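Local coordinates for ferrous iron transport protein B (PDB 3I8S), which transports ferrous iron across the bacterial inner membrane in a GTP-driven system, probably coupling GTP binding to channel opening, at residues L108-I113 / D246-C251; S138-C143 / A253-V258; L206-G211 / Q224-A229. All blocks are in the same frame, centred on the assembly; numbering follows the deposited sequence.

Interaction 1: residues L108-I113 / D246-C251; sequences LLELGI and DARYQC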
loop_
_atom_site.group_PDB
_atom_site.type_symbol
_atom_site.label_atom_id
_atom_site.label_comp_id
_atom_site.label_asym_id
_atom_site.label_seq_id
_atom_site.Cartn_x
_atom_site.Cartn_y
_atom_site.Cartn_z
ATOM N N LEU A 108 -1.376 -2.186 1.432
ATOM C CA LEU A 108 -1.850 -0.899 1.963
ATOM C C LEU A 108 -3.331 -0.971 2.276
ATOM O O LEU A 108 -3.752 -0.547 3.337
ATOM C CB LEU A 108 -1.632 0.258 0.997
ATOM C CG LEU A 108 -0.202 0.467 0.567
ATOM C CD1 LEU A 108 -0.228 1.517 -0.478
ATOM C CD2 LEU A 108 0.615 0.841 1.790
ATOM N N LEU A 109 -4.097 -1.561 1.367
ATOM C CA LEU A 109 -5.556 -1.656 1.530
ATOM C C LEU A 109 -5.929 -2.585 2.700
ATOM O O LEU A 109 -6.879 -2.322 3.442
ATOM C CB LEU A 109 -6.159 -2.151 0.194
ATOM C CG LEU A 109 -6.040 -1.149 -0.962
ATOM C CD1 LEU A 109 -6.499 -1.787 -2.293
ATOM C CD2 LEU A 109 -6.808 0.104 -0.644
ATOM N N GLU A 110 -5.181 -3.662 2.863
ATOM C CA GLU A 110 -5.396 -4.578 3.979
ATOM C C GLU A 110 -5.113 -3.942 5.352
ATOM O O GLU A 110 -5.741 -4.314 6.355
ATOM C CB GLU A 110 -4.568 -5.836 3.826
ATOM C CG GLU A 110 -5.024 -6.743 2.755
ATOM C CD GLU A 110 -4.480 -8.129 2.943
ATOM O OE1 GLU A 110 -3.233 -8.322 2.901
ATOM O OE2 GLU A 110 -5.295 -9.015 3.180
ATOM N N LEU A 111 -4.184 -2.986 5.389
ATOM C CA LEU A 111 -3.921 -2.206 6.614
ATOM C C LEU A 111 -5.036 -1.207 6.881
ATOM O O LEU A 111 -5.214 -0.702 8.015
ATOM C CB LEU A 111 -2.571 -1.467 6.492
ATOM C CG LEU A 111 -1.391 -2.380 6.767
ATOM C CD1 LEU A 111 -0.096 -1.717 6.257
ATOM C CD2 LEU A 111 -1.354 -2.682 8.267
ATOM N N GLY A 112 -5.804 -0.914 5.841
ATOM C CA GLY A 112 -6.958 -0.063 5.991
ATOM C C GLY A 112 -6.639 1.417 5.981
ATOM O O GLY A 112 -7.488 2.229 6.366
ATOM N N ILE A 113 -5.430 1.795 5.562
ATOM C CA ILE A 113 -5.075 3.226 5.572
ATOM C C ILE A 113 -5.754 3.884 4.352
ATOM O O ILE A 113 -5.726 3.275 3.279
ATOM C CB ILE A 113 -3.540 3.513 5.391
ATOM C CG1 ILE A 113 -2.632 2.514 6.123
ATOM C CG2 ILE A 113 -3.269 4.976 5.750
ATOM C CD1 ILE A 113 -2.785 2.484 7.562
ATOM N N ASP A 246 -0.267 -17.115 -1.782
ATOM C CA ASP A 246 -1.027 -17.584 -2.937
ATOM C C ASP A 246 -2.402 -16.881 -2.972
ATOM O O ASP A 246 -2.858 -16.470 -4.034
ATOM C CB ASP A 246 -1.172 -19.125 -2.927
ATOM C CG ASP A 246 0.058 -19.857 -3.523
ATOM O OD1 ASP A 246 0.865 -19.230 -4.249
ATOM O OD2 ASP A 246 0.213 -21.085 -3.290
ATOM N N ALA A 247 -3.032 -16.712 -1.806
ATOM C CA ALA A 247 -4.310 -15.969 -1.722
ATOM C C ALA A 247 -4.132 -14.559 -2.322
ATOM O O ALA A 247 -4.961 -14.090 -3.095
ATOM C CB ALA A 247 -4.821 -15.876 -0.281
ATOM N N ARG A 248 -3.027 -13.901 -1.971
ATOM C CA ARG A 248 -2.753 -12.545 -2.486
ATOM C C ARG A 248 -2.589 -12.524 -3.979
ATOM O O ARG A 248 -3.249 -11.749 -4.666
ATOM C CB ARG A 248 -1.530 -11.925 -1.792
ATOM C CG ARG A 248 -1.802 -11.657 -0.351
ATOM C CD ARG A 248 -0.522 -11.355 0.451
ATOM N NE ARG A 248 -0.849 -11.170 1.851
ATOM C CZ ARG A 248 0.072 -11.054 2.809
ATOM N NH1 ARG A 248 1.355 -11.114 2.496
ATOM N NH2 ARG A 248 -0.298 -10.879 4.061
ATOM N N TYR A 249 -1.761 -13.413 -4.506
ATOM C CA TYR A 249 -1.565 -13.452 -5.937
ATOM C C TYR A 249 -2.848 -13.848 -6.694
ATOM O O TYR A 249 -3.133 -13.314 -7.773
ATOM C CB TYR A 249 -0.352 -14.315 -6.255
ATOM C CG TYR A 249 0.973 -13.621 -5.829
ATOM C CD1 TYR A 249 1.408 -12.459 -6.466
ATOM C CD2 TYR A 249 1.754 -14.106 -4.788
ATOM C CE1 TYR A 249 2.618 -11.816 -6.107
ATOM C CE2 TYR A 249 2.970 -13.482 -4.420
ATOM C CZ TYR A 249 3.405 -12.330 -5.084
ATOM O OH TYR A 249 4.605 -11.690 -4.707
ATOM N N GLN A 250 -3.641 -14.760 -6.129
ATOM C CA GLN A 250 -4.918 -15.156 -6.748
ATOM C C GLN A 250 -5.815 -13.934 -6.904
ATOM O O GLN A 250 -6.455 -13.703 -7.946
ATOM C CB GLN A 250 -5.675 -16.179 -5.889
ATOM C CG GLN A 250 -6.983 -16.657 -6.563
ATOM C CD GLN A 250 -7.960 -17.363 -5.617
ATOM O OE1 GLN A 250 -8.818 -18.131 -6.057
ATOM N NE2 GLN A 250 -7.859 -17.071 -4.340
ATOM N N CYS A 251 -5.894 -13.159 -5.834
ATOM C CA CYS A 251 -6.706 -11.969 -5.791
ATOM C C CYS A 251 -6.310 -10.975 -6.898
ATOM O O CYS A 251 -7.157 -10.475 -7.675
ATOM C CB CYS A 251 -6.569 -11.321 -4.425
ATOM S SG CYS A 251 -7.436 -9.764 -4.332
#
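Arg248 NE is shared between two groups: it makes a hydrogen bond to the Tyr177 hydroxyl, and it lies 3.9 Å from Glu110 OE1. The second pairing is a long salt bridge that works through charge alone. Glu110 OE1 stands well out of the guanidinium plane, 4.1 Å from Arg248 NH2, and no N-H of the arginine points at it. The carboxylate and guanidinium planes are turned 88° apart, so the two groups do not form the flat, two-pronged pairing often seen between Glu and Arg. Tyr177 OH also bonds Glu110 OE2 and therefore bridges the two charged groups, which probably keeps the carboxylate at this angle to the arginine.

Each side chain reaches out from its helix to make this meeting. Glu110 has CG anti to its carbonyl carbon (chi1 -71°) and an extended chain beyond it. Arg248 is likewise stretched from CG to NE, and between them the two chains span a gap of 10.6 Å between the CA atoms of Glu110 and Arg248. Only 52 Å² is buried, so this is a polar bridge between two separated helices. Glu110 lies in the last turn of helix 98-111, one of the helices flanking the sheet of the G domain. That helix ends in a Schellman motif at Gly112, whose N bonds weakly back to Leu109 O at 3.0 Å and whose positive phi of 82° suits a residue without a CB. The chain then turns toward strand 115-120. Arg248 instead sits inside helix 240-259 of the helical domain, where Gln250 N bonds Asp246 O at 2.8 Å. NH1 of this buried arginine has two further partners, a salt bridge to Glu210 and a hydrogen bond to Tyr103 OH.

Interaction 2: residues S138-C143 / A253-V258; sequences SARLGC and AAICDV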
loop_
_atom_site.group_PDB
_atom_site.type_symbol
_atom_site.label_atom_id
_atom_site.label_comp_id
_atom_site.label_asym_id
_atom_site.label_seq_id
_atom_site.Cartn_x
_atom_site.Cartn_y
_atom_site.Cartn_z
ATOM N N SER A 138 -11.002 0.526 -9.492
ATOM C CA SER A 138 -11.395 1.251 -8.290
ATOM C C SER A 138 -12.418 0.448 -7.484
ATOM O O SER A 138 -12.317 0.325 -6.256
ATOM C CB SER A 138 -11.998 2.619 -8.638
ATOM O OG SER A 138 -12.384 3.314 -7.455
ATOM N N ALA A 139 -13.411 -0.091 -8.184
ATOM C CA ALA A 139 -14.424 -0.966 -7.581
ATOM C C ALA A 139 -13.859 -2.170 -6.810
ATOM O O ALA A 139 -14.436 -2.554 -5.782
ATOM C CB ALA A 139 -15.402 -1.473 -8.656
ATOM N N ARG A 140 -12.810 -2.805 -7.342
ATOM C CA ARG A 140 -12.210 -4.008 -6.745
ATOM C C ARG A 140 -11.249 -3.678 -5.580
ATOM O O ARG A 140 -11.090 -4.488 -4.645
ATOM C CB ARG A 140 -11.506 -4.843 -7.815
ATOM C CG ARG A 140 -12.521 -5.639 -8.683
ATOM C CD ARG A 140 -11.950 -6.100 -10.058
ATOM N NE ARG A 140 -12.994 -6.830 -10.735
ATOM C CZ ARG A 140 -14.078 -6.282 -11.298
ATOM N NH1 ARG A 140 -14.274 -4.964 -11.321
ATOM N NH2 ARG A 140 -14.980 -7.065 -11.848
ATOM N N LEU A 141 -10.634 -2.512 -5.659
ATOM C CA LEU A 141 -9.735 -2.002 -4.629
ATOM C C LEU A 141 -10.457 -1.341 -3.475
ATOM O O LEU A 141 -9.972 -1.394 -2.350
ATOM C CB LEU A 141 -8.758 -1.003 -5.233
ATOM C CG LEU A 141 -7.840 -1.588 -6.304
ATOM C CD1 LEU A 141 -6.840 -0.463 -6.729
ATOM C CD2 LEU A 141 -7.132 -2.861 -5.827
ATOM N N GLY A 142 -11.604 -0.720 -3.752
ATOM C CA GLY A 142 -12.314 0.065 -2.786
ATOM C C GLY A 142 -11.714 1.424 -2.511
ATOM O O GLY A 142 -11.932 2.008 -1.450
ATOM N N CYS A 143 -10.919 1.927 -3.448
ATOM C CA CYS A 143 -10.352 3.246 -3.336
ATOM C C CYS A 143 -10.306 3.912 -4.712
ATOM O O CYS A 143 -10.376 3.223 -5.753
ATOM C CB CYS A 143 -8.962 3.196 -2.683
ATOM S SG CYS A 143 -7.667 2.497 -3.724
ATOM N N ALA A 253 -4.440 -11.549 -9.599
ATOM C CA ALA A 253 -4.662 -12.158 -10.882
ATOM C C ALA A 253 -6.128 -12.000 -11.356
ATOM O O ALA A 253 -6.389 -11.713 -12.533
ATOM C CB ALA A 253 -4.200 -13.674 -10.827
ATOM N N ALA A 254 -7.069 -12.184 -10.427
ATOM C CA ALA A 254 -8.503 -12.083 -10.734
ATOM C C ALA A 254 -8.886 -10.649 -11.118
ATOM O O ALA A 254 -9.646 -10.437 -12.056
ATOM C CB ALA A 254 -9.318 -12.583 -9.500
ATOM N N ILE A 255 -8.347 -9.670 -10.389
ATOM C CA ILE A 255 -8.500 -8.232 -10.698
ATOM C C ILE A 255 -7.942 -7.905 -12.079
ATOM O O ILE A 255 -8.615 -7.333 -12.934
ATOM C CB ILE A 255 -7.806 -7.318 -9.581
ATOM C CG1 ILE A 255 -8.504 -7.489 -8.250
ATOM C CG2 ILE A 255 -7.818 -5.820 -9.978
ATOM C CD1 ILE A 255 -7.812 -6.720 -7.054
ATOM N N CYS A 256 -6.732 -8.345 -12.323
ATOM C CA CYS A 256 -6.092 -8.015 -13.553
ATOM C C CYS A 256 -6.751 -8.636 -14.771
ATOM O O CYS A 256 -6.736 -8.029 -15.841
ATOM C CB CYS A 256 -4.625 -8.356 -13.503
ATOM S SG CYS A 256 -3.773 -7.243 -12.430
ATOM N N ASP A 257 -7.348 -9.806 -14.602
ATOM C CA ASP A 257 -8.091 -10.451 -15.677
ATOM C C ASP A 257 -9.248 -9.587 -16.181
ATOM O O ASP A 257 -9.552 -9.624 -17.345
ATOM C CB ASP A 257 -8.688 -11.790 -15.241
ATOM C CG ASP A 257 -7.670 -12.920 -15.223
ATOM O OD1 ASP A 257 -6.524 -12.699 -15.678
ATOM O OD2 ASP A 257 -8.036 -14.032 -14.738
ATOM N N VAL A 258 -9.883 -8.842 -15.283
ATOM C CA VAL A 258 -10.990 -7.962 -15.619
ATOM C C VAL A 258 -10.524 -6.602 -16.110
ATOM O O VAL A 258 -11.018 -6.070 -17.107
ATOM C CB VAL A 258 -11.897 -7.755 -14.380
ATOM C CG1 VAL A 258 -12.976 -6.727 -14.666
ATOM C CG2 VAL A 258 -12.543 -9.109 -13.949
#
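Val258 CG1 packs over one face of the Arg140 guanidinium, 3.4 Å above its plane and off its centre, with Arg140 NH2 the closest atom at 3.5 Å. Val258 comes in nearly perpendicular to the arginine chain. Further back, Arg140 CB lies 4.0 Å from Ile255 CG1, and these two side chains run antiparallel alongside each other. Leu141 CD2 meets Ile255 CD1 at 4.1 Å, so Ile255 touches two successive residues of helix 134-141.

Arg140 runs extended from CG to NE; chi4 (74°) then swings the guanidinium out of line with that chain and lays a face against the valine. NH1 is tied back to Ala136 O, one turn earlier. Replacing Arg140 with alanine is likely to uncover Val258 and the flank of Ile255 and to cost Ala136 O this donor. Gly142 leaves the helix, and Ser138 OG, back in its last turn, donates to Cys143 O at 2.6 Å from above the carbonyl plane.

Leu141 continues inward onto Leu106 and Leu109 of helix 98-111 and onto Val117 of strand 115-120, so the joint between helix 134-141 of the G domain and helix 240-259 of the helical domain lies beside the central sheet.

Interaction 3: residues L206-G211 / Q224-A229; sequences LQMLEG and QHLDAA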
loop_
_atom_site.group_PDB
_atom_site.type_symbol
_atom_site.label_atom_id
_atom_site.label_comp_id
_atom_site.label_asym_id
_atom_site.label_seq_id
_atom_site.Cartn_x
_atom_site.Cartn_y
_atom_site.Cartn_z
ATOM N N LEU A 206 -1.201 -11.903 10.330
ATOM C CA LEU A 206 -0.977 -12.633 9.071
ATOM C C LEU A 206 0.483 -12.503 8.620
ATOM O O LEU A 206 1.086 -13.472 8.176
ATOM C CB LEU A 206 -1.918 -12.117 7.984
ATOM C CG LEU A 206 -3.273 -12.786 7.801
ATOM C CD1 LEU A 206 -3.905 -12.293 6.504
ATOM C CD2 LEU A 206 -3.165 -14.328 7.800
ATOM N N GLN A 207 1.081 -11.312 8.794
ATOM C CA GLN A 207 2.480 -11.134 8.452
ATOM C C GLN A 207 3.362 -12.048 9.287
ATOM O O GLN A 207 4.333 -12.626 8.774
ATOM C CB GLN A 207 2.906 -9.673 8.613
ATOM C CG GLN A 207 2.204 -8.769 7.644
ATOM C CD GLN A 207 2.662 -9.038 6.247
ATOM O OE1 GLN A 207 1.888 -9.410 5.390
ATOM N NE2 GLN A 207 3.973 -8.849 6.014
ATOM N N MET A 208 3.032 -12.201 10.567
ATOM C CA MET A 208 3.853 -13.039 11.446
ATOM C C MET A 208 3.740 -14.521 11.036
ATOM O O MET A 208 4.728 -15.261 11.036
ATOM C CB MET A 208 3.415 -12.882 12.904
ATOM C CG MET A 208 3.684 -11.519 13.547
ATOM S SD MET A 208 2.892 -11.445 15.177
ATOM C CE MET A 208 3.879 -12.636 16.037
ATOM N N LEU A 209 2.539 -14.942 10.711
ATOM C CA LEU A 209 2.314 -16.314 10.219
ATOM C C LEU A 209 3.049 -16.581 8.887
ATOM O O LEU A 209 3.495 -17.694 8.639
ATOM C CB LEU A 209 0.820 -16.570 10.033
ATOM C CG LEU A 209 -0.032 -16.506 11.312
ATOM C CD1 LEU A 209 -1.543 -16.475 11.004
ATOM C CD2 LEU A 209 0.323 -17.668 12.227
ATOM N N GLU A 210 3.152 -15.563 8.043
ATOM C CA GLU A 210 3.912 -15.653 6.813
ATOM C C GLU A 210 5.428 -15.750 7.054
ATOM O O GLU A 210 6.162 -16.168 6.162
ATOM C CB GLU A 210 3.543 -14.494 5.860
ATOM C CG GLU A 210 3.999 -14.759 4.444
ATOM C CD GLU A 210 3.696 -13.624 3.489
ATOM O OE1 GLU A 210 3.603 -12.452 3.949
ATOM O OE2 GLU A 210 3.548 -13.937 2.265
ATOM N N GLY A 211 5.885 -15.400 8.265
ATOM C CA GLY A 211 7.290 -15.409 8.652
ATOM C C GLY A 211 7.979 -14.054 8.661
ATOM O O GLY A 211 9.198 -13.993 8.682
ATOM N N GLN A 224 4.989 -14.513 21.493
ATOM C CA GLN A 224 5.079 -15.723 22.311
ATOM C C GLN A 224 4.104 -16.865 21.936
ATOM O O GLN A 224 4.252 -18.001 22.399
ATOM C CB GLN A 224 4.888 -15.344 23.794
ATOM C CG GLN A 224 6.153 -14.857 24.456
ATOM C CD GLN A 224 7.060 -16.005 24.926
ATOM O OE1 GLN A 224 7.519 -16.829 24.119
ATOM N NE2 GLN A 224 7.321 -16.061 26.240
ATOM N N HIS A 225 3.110 -16.557 21.101
ATOM C CA HIS A 225 2.043 -17.501 20.770
ATOM C C HIS A 225 2.147 -17.988 19.330
ATOM O O HIS A 225 1.368 -18.851 18.906
ATOM C CB HIS A 225 0.688 -16.824 21.013
ATOM C CG HIS A 225 0.478 -16.441 22.439
ATOM N ND1 HIS A 225 0.065 -17.342 23.400
ATOM C CD2 HIS A 225 0.693 -15.273 23.081
ATOM C CE1 HIS A 225 0.012 -16.728 24.570
ATOM N NE2 HIS A 225 0.386 -15.472 24.400
ATOM N N LEU A 226 3.147 -17.460 18.617
ATOM C CA LEU A 226 3.307 -17.687 17.187
ATOM C C LEU A 226 3.714 -19.127 16.868
ATOM O O LEU A 226 3.159 -19.745 15.974
ATOM C CB LEU A 226 4.309 -16.673 16.606
ATOM C CG LEU A 226 4.627 -16.885 15.137
ATOM C CD1 LEU A 226 3.367 -16.720 14.322
ATOM C CD2 LEU A 226 5.749 -15.950 14.688
ATOM N N ASP A 227 4.630 -19.699 17.631
ATOM C CA ASP A 227 5.014 -21.104 17.391
ATOM C C ASP A 227 3.842 -22.091 17.535
ATOM O O ASP A 227 3.697 -23.021 16.727
ATOM C CB ASP A 227 6.177 -21.532 18.315
ATOM C CG ASP A 227 7.506 -20.886 17.916
ATOM O OD1 ASP A 227 7.513 -20.140 16.898
ATOM O OD2 ASP A 227 8.536 -21.136 18.608
ATOM N N ALA A 228 3.018 -21.882 18.563
ATOM C CA ALA A 228 1.857 -22.726 18.786
ATOM C C ALA A 228 0.876 -22.552 17.655
ATOM O O ALA A 228 0.317 -23.551 17.162
ATOM C CB ALA A 228 1.206 -22.419 20.119
ATOM N N ALA A 229 0.709 -21.306 17.191
ATOM C CA ALA A 229 -0.189 -21.027 16.067
ATOM C C ALA A 229 0.300 -21.721 14.788
ATOM O O ALA A 229 -0.484 -22.361 14.092
ATOM C CB ALA A 229 -0.325 -19.523 15.821
#
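Leu226 is the main bump, and it fits a hollow formed by Met208 and Leu209 on helix 198-210. Leu226 CD1 lies 3.8 Å from Leu209 CD2 and equally close to the carbonyl O of Met208, which forms the floor between the two side chains. Leu226 CD2, the other methyl, lies 4.0 Å from Met208 CE. The isobutyl group points into this hollow because CG is anti to the backbone N (chi1 176°). Met208, for its part, bends at chi3 (68°), curling CE round to the leucine so that it also comes to 4.1 Å from Leu226 CB.

The fit is reciprocal. Leu209 CD2 is a smaller bump that drops between Leu226 CD1 and Ala229 CB, the latter at 4.1 Å; Leu226 and Ala229 stand one turn apart on helix 226-236, and the short alanine forms the shallow side of the groove. All four residues are buried and apolar.

Glu184 of helix 179-191 lines the contact beside Leu209 and Ala229, while Arg216 of helix 213-218 touches both Met208 and Leu226. Leu209 also meets Ile244 of helix 240-259, so the pair is packed into the helical domain among three further helices.

Overall arrangement
Helix 240-259 ties the set together: interactions 1 and 2 both use it, their centres 11 Å apart, and each joins it to the G domain, through helix 98-111 and helix 134-141 respectively. Those two helices also touch, Leu109 CD1 lying 3.5 Å from Leu141 O. Interaction 3 is internal to the helical domain, 18 Å from interaction 1 and 29 Å from interaction 2, centre to centre. Arg248 also reaches Gln207 of segment 206-211, which ties it to interaction 1. Along the chain, interactions 1 and 2 cross, and interaction 3 nests inside both loops. The long helix therefore runs from the helical bundle back along the nucleotide-binding domain, joining the two structurally.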